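Local coordinates for peroxisomal membrane protein PEX15 (Saccharomyces cerevisiae, PDB 5VXV) that anchors the AAA-ATPases PEX1 and PEX6 to the peroxisomal membrane, where their complex extracts the receptor PEX5, at residues 10-15 / 42-47. Numbering follows the deposited sequence.
Sequences NLFIKR and LDLFVS
The Phe12 ring meets Leu44 and Ser47 obliquely along its CD1, CE1 and CZ side. Leu44 CD1 sits at the root of the ring, 3.6 Å from Phe12 CD1 and 3.7 Å from Phe12 CB. Further out, Phe12 CE1 lies 3.9 Å from the carbonyl carbon Ser47 C. At the tip of the ring, Phe12 CZ is 4.0 Å from Ser47 CB. Phe12 CG is anti to the backbone N (chi1 -179°), which carries the ring out from its helix to the backbone of the other. The Phe12 and Leu44 side chains run past each other in opposite directions. No hydrogen bond joins the two segments. The contact lies in the helical, probably cytoplasmic part of the protein, where it joins the last turn of helix 3-13 to helix 39-51. A Schellman motif ends helix 3-13. Arg15 has a positive phi of 56°, and Arg15 N bonds to Phe12 O at 2.8 Å, so the aromatic residue also belongs to the closing turn. Ile17 and Ile51 add apolar contacts to Phe12. Replacing Phe12 by an alanine would probably leave Leu44 CD1 and Ser47 CB without their aromatic neighbour and open a gap between the helices. Leu44 also touches Cys8 and Phe5, about one and two turns before Phe12 on helix 3-13. Ser47 OG is hydrogen-bonded to Lys96 NZ, which links helix 39-51 to helix 91-108.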
ATOM      1  N   ASN A  10      15.329  -9.892 -15.058  1.00 17.60           N
ATOM      2  CA  ASN A  10      16.318  -9.041 -15.713  1.00 19.22           C
ATOM      3  C   ASN A  10      15.703  -7.720 -16.154  1.00 18.91           C
ATOM      4  O   ASN A  10      16.343  -6.665 -16.057  1.00 19.54           O
ATOM      5  CB  ASN A  10      16.932  -9.773 -16.905  1.00 20.31           C
ATOM      6  CG  ASN A  10      17.802 -10.941 -16.485  1.00 21.70           C
ATOM      7  OD1 ASN A  10      18.197 -11.045 -15.325  1.00 21.62           O
ATOM      8  ND2 ASN A  10      18.110 -11.824 -17.430  1.00 23.88           N
ATOM      9  N   LEU A  11      14.463  -7.754 -16.646  1.00 17.61           N
ATOM     10  CA  LEU A  11      13.777  -6.518 -17.004  1.00 17.54           C
ATOM     11  C   LEU A  11      13.549  -5.642 -15.778  1.00 17.08           C
ATOM     12  O   LEU A  11      13.681  -4.414 -15.849  1.00 19.05           O
ATOM     13  CB  LEU A  11      12.452  -6.840 -17.696  1.00 18.53           C
ATOM     14  CG  LEU A  11      12.590  -7.431 -19.103  1.00 18.77           C
ATOM     15  CD1 LEU A  11      11.288  -8.064 -19.560  1.00 16.62           C
ATOM     16  CD2 LEU A  11      13.033  -6.359 -20.090  1.00 20.50           C
ATOM     17  N   PHE A  12      13.205  -6.255 -14.643  1.00 16.64           N
ATOM     18  CA  PHE A  12      13.025  -5.490 -13.414  1.00 16.07           C
ATOM     19  C   PHE A  12      14.326  -4.821 -12.987  1.00 16.89           C
ATOM     20  O   PHE A  12      14.337  -3.639 -12.622  1.00 16.97           O
ATOM     21  CB  PHE A  12      12.499  -6.408 -12.309  1.00 16.16           C
ATOM     22  CG  PHE A  12      12.268  -5.708 -11.002  1.00 16.06           C
ATOM     23  CD1 PHE A  12      11.063  -5.075 -10.746  1.00 17.22           C
ATOM     24  CD2 PHE A  12      13.254  -5.683 -10.027  1.00 17.62           C
ATOM     25  CE1 PHE A  12      10.845  -4.427  -9.546  1.00 18.86           C
ATOM     26  CE2 PHE A  12      13.040  -5.033  -8.821  1.00 19.37           C
ATOM     27  CZ  PHE A  12      11.833  -4.406  -8.583  1.00 19.81           C
ATOM     28  N   ILE A  13      15.435  -5.562 -13.037  1.00 17.27           N
ATOM     29  CA  ILE A  13      16.729  -5.016 -12.634  1.00 18.94           C
ATOM     30  C   ILE A  13      17.067  -3.778 -13.456  1.00 19.19           C
ATOM     31  O   ILE A  13      17.619  -2.800 -12.935  1.00 20.73           O
ATOM     32  CB  ILE A  13      17.814  -6.103 -12.761  1.00 20.88           C
ATOM     33  CG1 ILE A  13      17.558  -7.216 -11.739  1.00 22.74           C
ATOM     34  CG2 ILE A  13      19.211  -5.514 -12.572  1.00 22.96           C
ATOM     35  CD1 ILE A  13      18.361  -8.476 -11.979  1.00 24.48           C
ATOM     36  N   LYS A  14      16.744  -3.798 -14.747  1.00 21.48           N
ATOM     37  CA  LYS A  14      16.987  -2.660 -15.626  1.00 22.10           C
ATOM     38  C   LYS A  14      15.944  -1.560 -15.472  1.00 21.38           C
ATOM     39  O   LYS A  14      16.028  -0.548 -16.177  1.00 19.82           O
ATOM     40  CB  LYS A  14      17.023  -3.128 -17.084  1.00 23.66           C
ATOM     41  CG  LYS A  14      18.133  -4.123 -17.385  1.00 28.73           C
ATOM     42  CD  LYS A  14      18.040  -4.665 -18.807  1.00 34.62           C
ATOM     43  CE  LYS A  14      18.762  -3.769 -19.800  1.00 38.80           C
ATOM     44  N   ARG A  15      14.978  -1.731 -14.567  1.00 19.89           N
ATOM     45  CA  ARG A  15      13.865  -0.798 -14.399  1.00 20.71           C
ATOM     46  C   ARG A  15      13.097  -0.599 -15.703  1.00 19.63           C
ATOM     47  O   ARG A  15      12.540   0.473 -15.958  1.00 20.00           O
ATOM     48  CB  ARG A  15      14.340   0.544 -13.829  1.00 21.98           C
ATOM     49  CG  ARG A  15      14.559   0.501 -12.319  1.00 26.15           C
ATOM     50  CD  ARG A  15      14.862   1.874 -11.725  1.00 29.04           C
ATOM     51  NE  ARG A  15      13.709   2.774 -11.754  1.00 29.71           N
ATOM     52  CZ  ARG A  15      12.839   2.938 -10.757  1.00 31.09           C
ATOM     53  NH1 ARG A  15      11.831   3.790 -10.896  1.00 31.74           N
ATOM     54  NH2 ARG A  15      12.964   2.259  -9.622  1.00 31.25           N
ATOM     55  N   LEU A  42       5.072 -13.731  -7.044  1.00 15.27           N
ATOM     56  CA  LEU A  42       4.213 -12.732  -6.415  1.00 14.57           C
ATOM     57  C   LEU A  42       5.028 -11.541  -5.928  1.00 15.54           C
ATOM     58  O   LEU A  42       4.628 -10.387  -6.118  1.00 13.98           O
ATOM     59  CB  LEU A  42       3.440 -13.368  -5.259  1.00 15.37           C
ATOM     60  CG  LEU A  42       2.610 -12.440  -4.368  1.00 15.43           C
ATOM     61  CD1 LEU A  42       1.585 -11.670  -5.175  1.00 15.84           C
ATOM     62  CD2 LEU A  42       1.930 -13.254  -3.273  1.00 16.53           C
ATOM     63  N   ASP A  43       6.179 -11.803  -5.304  1.00 16.85           N
ATOM     64  CA  ASP A  43       7.009 -10.718  -4.789  1.00 15.39           C
ATOM     65  C   ASP A  43       7.453  -9.784  -5.911  1.00 15.37           C
ATOM     66  O   ASP A  43       7.423  -8.558  -5.754  1.00 14.85           O
ATOM     67  CB  ASP A  43       8.218 -11.298  -4.056  1.00 16.65           C
ATOM     68  CG  ASP A  43       8.712 -10.403  -2.937  1.00 18.14           C
ATOM     69  OD1 ASP A  43       7.876  -9.903  -2.152  1.00 19.08           O
ATOM     70  OD2 ASP A  43       9.940 -10.205  -2.833  1.00 18.27           O
ATOM     71  N   LEU A  44       7.870 -10.343  -7.051  1.00 15.33           N
ATOM     72  CA  LEU A  44       8.264  -9.505  -8.182  1.00 15.24           C
ATOM     73  C   LEU A  44       7.084  -8.688  -8.689  1.00 14.48           C
ATOM     74  O   LEU A  44       7.208  -7.485  -8.948  1.00 14.40           O
ATOM     75  CB  LEU A  44       8.833 -10.369  -9.308  1.00 16.18           C
ATOM     76  CG  LEU A  44       9.102  -9.628 -10.626  1.00 15.78           C
ATOM     77  CD1 LEU A  44      10.097  -8.493 -10.426  1.00 16.54           C
ATOM     78  CD2 LEU A  44       9.593 -10.586 -11.700  1.00 17.10           C
ATOM     79  N   PHE A  45       5.929  -9.331  -8.847  1.00 14.10           N
ATOM     80  CA  PHE A  45       4.756  -8.638  -9.364  1.00 13.59           C
ATOM     81  C   PHE A  45       4.411  -7.424  -8.510  1.00 14.78           C
ATOM     82  O   PHE A  45       4.191  -6.325  -9.031  1.00 14.43           O
ATOM     83  CB  PHE A  45       3.575  -9.604  -9.432  1.00 15.41           C
ATOM     84  CG  PHE A  45       2.292  -8.954  -9.844  1.00 14.74           C
ATOM     85  CD1 PHE A  45       2.099  -8.545 -11.151  1.00 14.94           C
ATOM     86  CD2 PHE A  45       1.277  -8.749  -8.923  1.00 14.46           C
ATOM     87  CE1 PHE A  45       0.921  -7.947 -11.536  1.00 14.57           C
ATOM     88  CE2 PHE A  45       0.094  -8.152  -9.302  1.00 14.33           C
ATOM     89  CZ  PHE A  45      -0.086  -7.749 -10.609  1.00 14.86           C
ATOM     90  N   VAL A  46       4.366  -7.601  -7.187  1.00 15.43           N
ATOM     91  CA  VAL A  46       4.016  -6.494  -6.299  1.00 15.09           C
ATOM     92  C   VAL A  46       5.068  -5.394  -6.373  1.00 15.92           C
ATOM     93  O   VAL A  46       4.741  -4.202  -6.407  1.00 15.28           O
ATOM     94  CB  VAL A  46       3.833  -7.009  -4.859  1.00 14.55           C
ATOM     95  CG1 VAL A  46       3.591  -5.854  -3.892  1.00 17.02           C
ATOM     96  CG2 VAL A  46       2.673  -7.989  -4.795  1.00 15.45           C
ATOM     97  N   SER A  47       6.348  -5.770  -6.402  1.00 14.36           N
ATOM     98  CA  SER A  47       7.406  -4.767  -6.455  1.00 15.17           C
ATOM     99  C   SER A  47       7.356  -3.978  -7.756  1.00 14.72           C
ATOM    100  O   SER A  47       7.555  -2.756  -7.755  1.00 16.22           O
ATOM    101  CB  SER A  47       8.772  -5.431  -6.284  1.00 19.41           C
ATOM    102  OG  SER A  47       8.952  -5.872  -4.951  1.00 19.22           O
TER